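Local atomic coordinates of 'Carboxyl esterase 2 (Tuber melanosporum Mel28, PDB entry 5MIF), a protein that probably hydrolyses carboxylic esters, as a fungal, archaeal-like carboxylesterase of the alpha/beta hydrolase fold. Residues A[296-301]-A[307-312]; A[287-292]-A[315-320]; A[198-203]-A[275-280]. One frame throughout, in Å; residues are numbered along the deposited sequence.

Interaction 1: residues A[296-301]-A[307-312]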
# COMPACT_ATOMS: atom_id res chain seq x y z
N PHE A 296 15.46 3.04 6.27
CA PHE A 296 15.61 1.76 6.96
C PHE A 296 15.19 0.61 6.03
O PHE A 296 15.87 -0.42 5.96
CB PHE A 296 14.79 1.76 8.26
CG PHE A 296 15.04 0.56 9.15
CD1 PHE A 296 16.31 0.29 9.63
CD2 PHE A 296 14.00 -0.27 9.52
CE1 PHE A 296 16.54 -0.81 10.46
CE2 PHE A 296 14.21 -1.36 10.36
CZ PHE A 296 15.49 -1.63 10.83
N GLY A 297 14.08 0.78 5.33
CA GLY A 297 13.61 -0.23 4.40
C GLY A 297 14.59 -0.49 3.26
O GLY A 297 14.89 -1.65 2.95
N ARG A 298 15.12 0.58 2.66
CA ARG A 298 16.11 0.44 1.57
C ARG A 298 17.33 -0.31 2.07
O ARG A 298 17.90 -1.15 1.36
CB ARG A 298 16.53 1.81 1.04
CG ARG A 298 15.43 2.56 0.33
CD ARG A 298 15.95 3.87 -0.20
NE ARG A 298 14.98 4.54 -1.06
CZ ARG A 298 14.44 5.73 -0.79
NH1 ARG A 298 14.77 6.37 0.33
NH2 ARG A 298 13.57 6.27 -1.63
N ARG A 299 17.71 -0.03 3.31
CA ARG A 299 18.82 -0.72 3.92
C ARG A 299 18.53 -2.23 4.10
O ARG A 299 19.38 -3.06 3.78
CB ARG A 299 19.16 -0.04 5.24
CG ARG A 299 20.31 -0.62 5.94
CD ARG A 299 21.21 0.42 6.56
NE ARG A 299 22.36 -0.31 7.06
CZ ARG A 299 22.73 -0.36 8.33
NH1 ARG A 299 22.07 0.33 9.25
NH2 ARG A 299 23.78 -1.10 8.65
N LEU A 300 17.33 -2.58 4.54
CA LEU A 300 16.94 -3.99 4.63
C LEU A 300 16.94 -4.66 3.25
O LEU A 300 17.36 -5.82 3.10
CB LEU A 300 15.54 -4.13 5.24
CG LEU A 300 15.35 -3.68 6.68
CD1 LEU A 300 13.89 -3.77 7.06
CD2 LEU A 300 16.19 -4.55 7.59
N GLN A 301 16.47 -3.93 2.24
CA GLN A 301 16.42 -4.46 0.88
C GLN A 301 17.81 -4.81 0.36
O GLN A 301 18.05 -5.92 -0.10
CB GLN A 301 15.75 -3.46 -0.06
CG GLN A 301 14.24 -3.47 0.03
CD GLN A 301 13.60 -2.46 -0.89
OE1 GLN A 301 14.28 -1.67 -1.55
NE2 GLN A 301 12.27 -2.48 -0.96
N ALA A 307 11.82 -6.99 2.22
CA ALA A 307 11.25 -5.81 2.83
C ALA A 307 10.45 -5.00 1.82
O ALA A 307 10.99 -4.57 0.80
CB ALA A 307 12.33 -4.95 3.47
N ALA A 308 9.17 -4.80 2.12
CA ALA A 308 8.31 -3.98 1.29
C ALA A 308 8.15 -2.60 1.93
O ALA A 308 7.97 -2.49 3.15
CB ALA A 308 6.95 -4.65 1.10
N ILE A 309 8.22 -1.55 1.12
CA ILE A 309 8.06 -0.19 1.61
C ILE A 309 7.00 0.57 0.81
O ILE A 309 7.06 0.66 -0.42
CB ILE A 309 9.37 0.63 1.54
CG1 ILE A 309 10.58 -0.21 1.98
CG2 ILE A 309 9.24 1.90 2.37
CD1 ILE A 309 11.86 0.17 1.30
N ILE A 310 6.03 1.10 1.53
CA ILE A 310 4.90 1.80 0.94
C ILE A 310 4.69 3.18 1.56
O ILE A 310 4.63 3.32 2.78
CB ILE A 310 3.63 0.97 1.10
CG1 ILE A 310 3.57 -0.10 0.01
CG2 ILE A 310 2.40 1.82 1.03
CD1 ILE A 310 2.54 -1.15 0.32
N ARG A 311 4.59 4.18 0.70
CA ARG A 311 4.31 5.55 1.10
C ARG A 311 2.88 5.90 0.75
O ARG A 311 2.46 5.77 -0.40
CB ARG A 311 5.27 6.54 0.41
CG ARG A 311 4.91 8.02 0.66
CD ARG A 311 5.65 8.97 -0.28
NE ARG A 311 7.10 8.94 -0.10
CZ ARG A 311 7.94 9.82 -0.64
NH1 ARG A 311 7.48 10.80 -1.41
NH2 ARG A 311 9.25 9.71 -0.41
N VAL A 312 2.13 6.35 1.75
CA VAL A 312 0.74 6.71 1.58
C VAL A 312 0.65 8.21 1.37
O VAL A 312 1.04 8.98 2.25
CB VAL A 312 -0.11 6.30 2.80
CG1 VAL A 312 -1.58 6.46 2.51
CG2 VAL A 312 0.19 4.87 3.19

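Interaction 2: residues A[287-292]-A[315-320]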
# COMPACT_ATOMS: atom_id res chain seq x y z
N ASP A 287 5.17 14.07 6.82
CA ASP A 287 5.67 13.53 8.07
C ASP A 287 7.17 13.76 8.17
O ASP A 287 7.92 13.27 7.32
CB ASP A 287 5.37 12.03 8.17
CG ASP A 287 5.75 11.42 9.52
OD1 ASP A 287 6.47 12.06 10.31
OD2 ASP A 287 5.36 10.26 9.78
N PRO A 288 7.61 14.48 9.21
CA PRO A 288 9.04 14.70 9.44
C PRO A 288 9.82 13.39 9.54
O PRO A 288 10.98 13.34 9.14
CB PRO A 288 9.08 15.40 10.81
CG PRO A 288 7.74 15.85 11.07
CD PRO A 288 6.78 15.04 10.29
N ILE A 289 9.19 12.35 10.06
CA ILE A 289 9.90 11.11 10.34
C ILE A 289 9.86 10.14 9.13
O ILE A 289 10.40 9.04 9.19
CB ILE A 289 9.33 10.43 11.62
CG1 ILE A 289 10.42 9.71 12.40
CG2 ILE A 289 8.19 9.49 11.32
CD1 ILE A 289 11.36 10.67 13.06
N ARG A 290 9.23 10.57 8.04
CA ARG A 290 9.07 9.72 6.86
C ARG A 290 10.39 9.14 6.33
O ARG A 290 10.48 7.96 6.01
CB ARG A 290 8.36 10.49 5.73
CG ARG A 290 8.05 9.65 4.50
CD ARG A 290 7.59 10.53 3.35
NE ARG A 290 8.74 11.14 2.68
CZ ARG A 290 8.69 12.26 1.96
NH1 ARG A 290 7.54 12.90 1.79
NH2 ARG A 290 9.79 12.73 1.39
N GLN A 291 11.43 9.98 6.24
CA GLN A 291 12.71 9.54 5.68
C GLN A 291 13.34 8.35 6.42
O GLN A 291 14.01 7.50 5.82
CB GLN A 291 13.71 10.72 5.66
CG GLN A 291 15.01 10.42 4.92
CD GLN A 291 14.84 10.39 3.41
OE1 GLN A 291 14.13 11.22 2.84
NE2 GLN A 291 15.48 9.43 2.76
N GLN A 292 13.14 8.31 7.74
CA GLN A 292 13.73 7.25 8.56
C GLN A 292 13.23 5.86 8.17
O GLN A 292 14.03 4.93 8.01
CB GLN A 292 13.45 7.51 10.04
CG GLN A 292 14.26 8.65 10.59
CD GLN A 292 14.10 8.83 12.08
OE1 GLN A 292 13.68 7.90 12.79
NE2 GLN A 292 14.39 10.03 12.56
N THR A 315 -1.46 11.93 3.63
CA THR A 315 -1.75 11.70 5.03
C THR A 315 -0.54 12.01 5.89
O THR A 315 0.53 12.32 5.38
CB THR A 315 -2.23 10.26 5.29
OG1 THR A 315 -2.77 10.16 6.62
CG2 THR A 315 -1.10 9.27 5.12
N ILE A 316 -0.73 11.94 7.21
CA ILE A 316 0.25 12.43 8.18
C ILE A 316 0.56 11.39 9.25
O ILE A 316 -0.11 10.36 9.35
CB ILE A 316 -0.27 13.70 8.89
CG1 ILE A 316 -1.56 13.40 9.65
CG2 ILE A 316 -0.45 14.84 7.88
CD1 ILE A 316 -2.15 14.58 10.36
N HIS A 317 1.57 11.69 10.07
CA HIS A 317 1.96 10.83 11.18
C HIS A 317 0.76 10.50 12.07
O HIS A 317 -0.07 11.37 12.36
CB HIS A 317 3.06 11.50 12.00
CG HIS A 317 3.84 10.56 12.86
ND1 HIS A 317 4.95 9.88 12.40
CD2 HIS A 317 3.66 10.16 14.14
CE1 HIS A 317 5.43 9.12 13.37
NE2 HIS A 317 4.67 9.28 14.44
N GLY A 318 0.64 9.24 12.47
CA GLY A 318 -0.44 8.84 13.36
C GLY A 318 -1.67 8.27 12.67
O GLY A 318 -2.61 7.87 13.36
N PHE A 319 -1.67 8.19 11.34
CA PHE A 319 -2.92 7.82 10.65
C PHE A 319 -3.43 6.43 11.02
O PHE A 319 -4.63 6.17 10.90
CB PHE A 319 -2.78 7.94 9.12
CG PHE A 319 -1.86 6.91 8.47
CD1 PHE A 319 -2.25 5.58 8.31
CD2 PHE A 319 -0.65 7.31 7.92
CE1 PHE A 319 -1.41 4.67 7.69
CE2 PHE A 319 0.19 6.41 7.28
CZ PHE A 319 -0.19 5.08 7.16
N ALA A 320 -2.56 5.56 11.50
CA ALA A 320 -2.95 4.19 11.80
C ALA A 320 -3.65 4.04 13.16
O ALA A 320 -4.35 3.05 13.37
CB ALA A 320 -1.74 3.27 11.73

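Interaction 3: residues A[198-203]-A[275-280]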
# COMPACT_ATOMS: atom_id res chain seq x y z
N SER A 198 13.77 -2.64 17.63
CA SER A 198 14.73 -2.83 18.71
C SER A 198 14.69 -4.24 19.27
O SER A 198 15.74 -4.86 19.47
CB SER A 198 14.49 -1.83 19.84
OG SER A 198 15.45 -1.99 20.87
N VAL A 199 13.48 -4.75 19.50
CA VAL A 199 13.29 -6.10 20.01
C VAL A 199 13.75 -7.15 18.99
O VAL A 199 14.32 -8.20 19.35
CB VAL A 199 11.81 -6.32 20.40
CG1 VAL A 199 11.55 -7.79 20.71
CG2 VAL A 199 11.46 -5.45 21.62
N SER A 200 13.50 -6.88 17.71
CA SER A 200 14.04 -7.74 16.65
C SER A 200 15.57 -7.80 16.75
O SER A 200 16.15 -8.88 16.75
CB SER A 200 13.62 -7.23 15.26
OG SER A 200 12.23 -7.47 15.00
N LEU A 201 16.21 -6.64 16.86
CA LEU A 201 17.66 -6.56 16.94
C LEU A 201 18.20 -7.27 18.19
O LEU A 201 19.20 -7.99 18.11
CB LEU A 201 18.11 -5.09 16.92
CG LEU A 201 19.60 -4.81 17.05
CD1 LEU A 201 20.37 -5.45 15.91
CD2 LEU A 201 19.85 -3.31 17.08
N LEU A 202 17.53 -7.09 19.32
CA LEU A 202 17.93 -7.76 20.55
C LEU A 202 17.78 -9.28 20.41
O LEU A 202 18.57 -10.04 20.96
CB LEU A 202 17.10 -7.22 21.75
CG LEU A 202 17.37 -5.79 22.24
CD1 LEU A 202 16.31 -5.31 23.25
CD2 LEU A 202 18.77 -5.64 22.85
N SER A 203 16.76 -9.73 19.69
CA SER A 203 16.59 -11.16 19.45
C SER A 203 17.77 -11.72 18.64
O SER A 203 18.25 -12.83 18.89
CB SER A 203 15.29 -11.45 18.73
OG SER A 203 14.20 -10.91 19.45
N LYS A 275 19.87 -10.08 9.20
CA LYS A 275 19.15 -11.17 9.86
C LYS A 275 17.73 -10.78 10.28
O LYS A 275 17.04 -11.56 10.94
CB LYS A 275 19.92 -11.67 11.08
CG LYS A 275 21.29 -12.27 10.75
CD LYS A 275 21.97 -12.86 11.98
CE LYS A 275 23.41 -13.24 11.67
NZ LYS A 275 24.24 -13.41 12.91
N PHE A 276 17.29 -9.59 9.89
CA PHE A 276 15.93 -9.16 10.26
C PHE A 276 14.86 -10.05 9.63
O PHE A 276 15.09 -10.67 8.60
CB PHE A 276 15.68 -7.70 9.85
CG PHE A 276 15.72 -6.73 11.00
CD1 PHE A 276 16.73 -6.80 11.95
CD2 PHE A 276 14.72 -5.79 11.16
CE1 PHE A 276 16.76 -5.91 13.02
CE2 PHE A 276 14.74 -4.90 12.24
CZ PHE A 276 15.75 -4.96 13.16
N PRO A 277 13.70 -10.13 10.29
CA PRO A 277 12.60 -10.90 9.72
C PRO A 277 12.04 -10.17 8.51
O PRO A 277 12.32 -8.98 8.37
CB PRO A 277 11.57 -10.95 10.86
CG PRO A 277 11.81 -9.66 11.59
CD PRO A 277 13.30 -9.44 11.53
N GLU A 278 11.30 -10.84 7.64
CA GLU A 278 10.70 -10.11 6.54
C GLU A 278 9.76 -9.04 7.10
O GLU A 278 9.00 -9.26 8.05
CB GLU A 278 10.02 -11.02 5.52
CG GLU A 278 8.68 -11.55 5.80
CD GLU A 278 8.06 -12.09 4.51
OE1 GLU A 278 8.33 -11.51 3.44
OE2 GLU A 278 7.32 -13.09 4.56
N THR A 279 9.88 -7.86 6.51
CA THR A 279 9.31 -6.66 7.08
C THR A 279 8.52 -5.84 6.07
O THR A 279 8.95 -5.63 4.93
CB THR A 279 10.45 -5.80 7.67
OG1 THR A 279 11.04 -6.51 8.76
CG2 THR A 279 9.94 -4.45 8.10
N LEU A 280 7.34 -5.38 6.49
CA LEU A 280 6.58 -4.40 5.72
C LEU A 280 6.64 -3.04 6.41
O LEU A 280 6.28 -2.91 7.59
CB LEU A 280 5.12 -4.86 5.56
CG LEU A 280 4.12 -3.80 5.09
CD1 LEU A 280 4.40 -3.35 3.65
CD2 LEU A 280 2.71 -4.32 5.21

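Interaction 1: residues A[296-301]-A[307-312]
Gln301 turns its CG anti to its own carbonyl carbon (chi1 -80°) and runs extended beyond it, which carries the amide from the flank of the helix to the strand, while Ile309 sets CG1 anti to its carbonyl carbon (chi1 -41°) and sends CD1 to meet it. The two segments are the helix and second strand of a beta-alpha-beta crossover of the alpha/beta hydrolase fold: helix 290-302 returns from strand 279-284 to strand 307-312. Their short axes come within 7.9 Å and run nearly antiparallel, as the return path requires. The one hydrogen bond across the contact goes from Gln301 NE2 to Ala307 O, 3.0 Å long and almost straight at the hydrogen. The oxygen lies in the amide plane of Gln301, whereas the donor stands tilted from the carbonyl plane of Ala307. Ile309 CD1 is 3.5 Å from that same NE2, so the methyl packs against the amide as well as the helix backbone. An alanine in place of Gln301 would remove this amide and would probably leave Ala307 O without its side-chain donor and CD1 of Ile309 without one of its walls. Next to Gln301 in the chain, Leu300 CB meets Ala307 CB at 3.8 Å. The CD1 branch of that leucine is slightly farther from the same methyl. Arg298 instead directs its guanidinium to Glu285 of the second subunit in a salt bridge, and the sheet itself continues into that subunit through Arg311. At Gly297 the helix has no side chain: a CB there would clash with Ile309 CG1. Ile309 CD1 lies 3.4 Å from Gly297 C.

Interaction 2: residues A[287-292]-A[315-320]
Asp287 and His317 face each other from two loops whose backbones come nearest at Asp287 and Ile316, with CA atoms 5.5 Å apart; a type I turn runs from Asp287 to Arg290 and a type II turn from Ile316 to Phe319. With CG anti to the backbone N in both residues (chi1 -174° in Asp287, -161° in His317), the carboxylate and the imidazole are brought together, their planes almost perpendicular. His317 ND1 donates to Asp287 OD2 over 2.7 Å. The oxygen sits at the ring edge, in the imidazole plane, while the nitrogen reaches OD2 on its syn side, 30° out of the carboxylate plane. The other oxygen, OD1, accepts from Ile289 N at 2.7 Å, met from above the carboxylate plane; this capping bond ties Asp287 to the turn leading into helix 290-302 and should limit its rotation. Ile289 CG2 adds an apolar contact at the ring edge, 3.5 Å from His317 CE1. Two neighbours thus bear on the orientation of the imidazole, one polar and one a methyl. On its far nitrogen, NE2, His317 is hydrogen-bonded to Ser190, which lies on a GxSxG turn between strand and helix. This geometry is consistent with the Ser-His-Asp catalytic triad and nucleophile elbow of alpha/beta hydrolase esterases.

Interaction 3: residues A[198-203]-A[275-280]
Ser200 and Phe276 meet where helix 191-206 passes the loop leading into strand 279-284, and the serine can be followed outward from its CB. That carbon stands over one face of the Phe276 ring, 3.7 Å above the plane and displaced toward the rim, in a CH-pi contact 4.1 Å from the ring centroid. Its nearest ring atom is Phe276 CZ, with CE2 only a little farther. At the tip, OG lies anti to the carbonyl carbon of Ser200 (chi1 -73°) and passes to Pro277, where CG and CD are each 4.1 Å away. Those carbons offer OG no polar partner; it is hydrogen-bonded to Gln214 of strand 213-217, the strand that Phe276 and Pro277 also pack against. The buried hydroxyl is therefore satisfied by the sheet while its CB serves the aromatic contact.

One residue along the helix, Leu201 brings CB to 4.2 Å from Phe276 CE1, and its backbone N approaches the same atom obliquely at 3.9 Å. Beyond the proline, Thr279 OG1 donates to Pro277 O over 2.8 Å, from above the carbonyl plane, tying Pro277 to the first residues of the strand. No hydrogen bond joins the two segments; they meet through packing of a helix against the loop that enters a sheet strand, as in the helix-on-sheet layers of the alpha/beta hydrolase fold.

Overall arrangement
From the N terminus, helix 191-206 comes first, and interaction 3 closes the longest loop, 71 residues, when residues 275-280 return to that helix. The chain leaves strand 279-284 through residues 287-292, starts helix 290-302 and reaches strand 307-312. Interaction 1 closes the five-residue connection between the helix and strand 307-312, and it is nested within the 22-residue loop closed by interaction 2. Interaction 3 precedes both in series. Interactions 1 and 3 each set a helix against the same sheet, through the neighbouring strands 307-312 and 279-284, and touch where Ala308 and Thr279 adjoin. Interaction 2 joins the loop after strand 279-284 to the one after strand 315-316, sharing helix 290-302 with interaction 1.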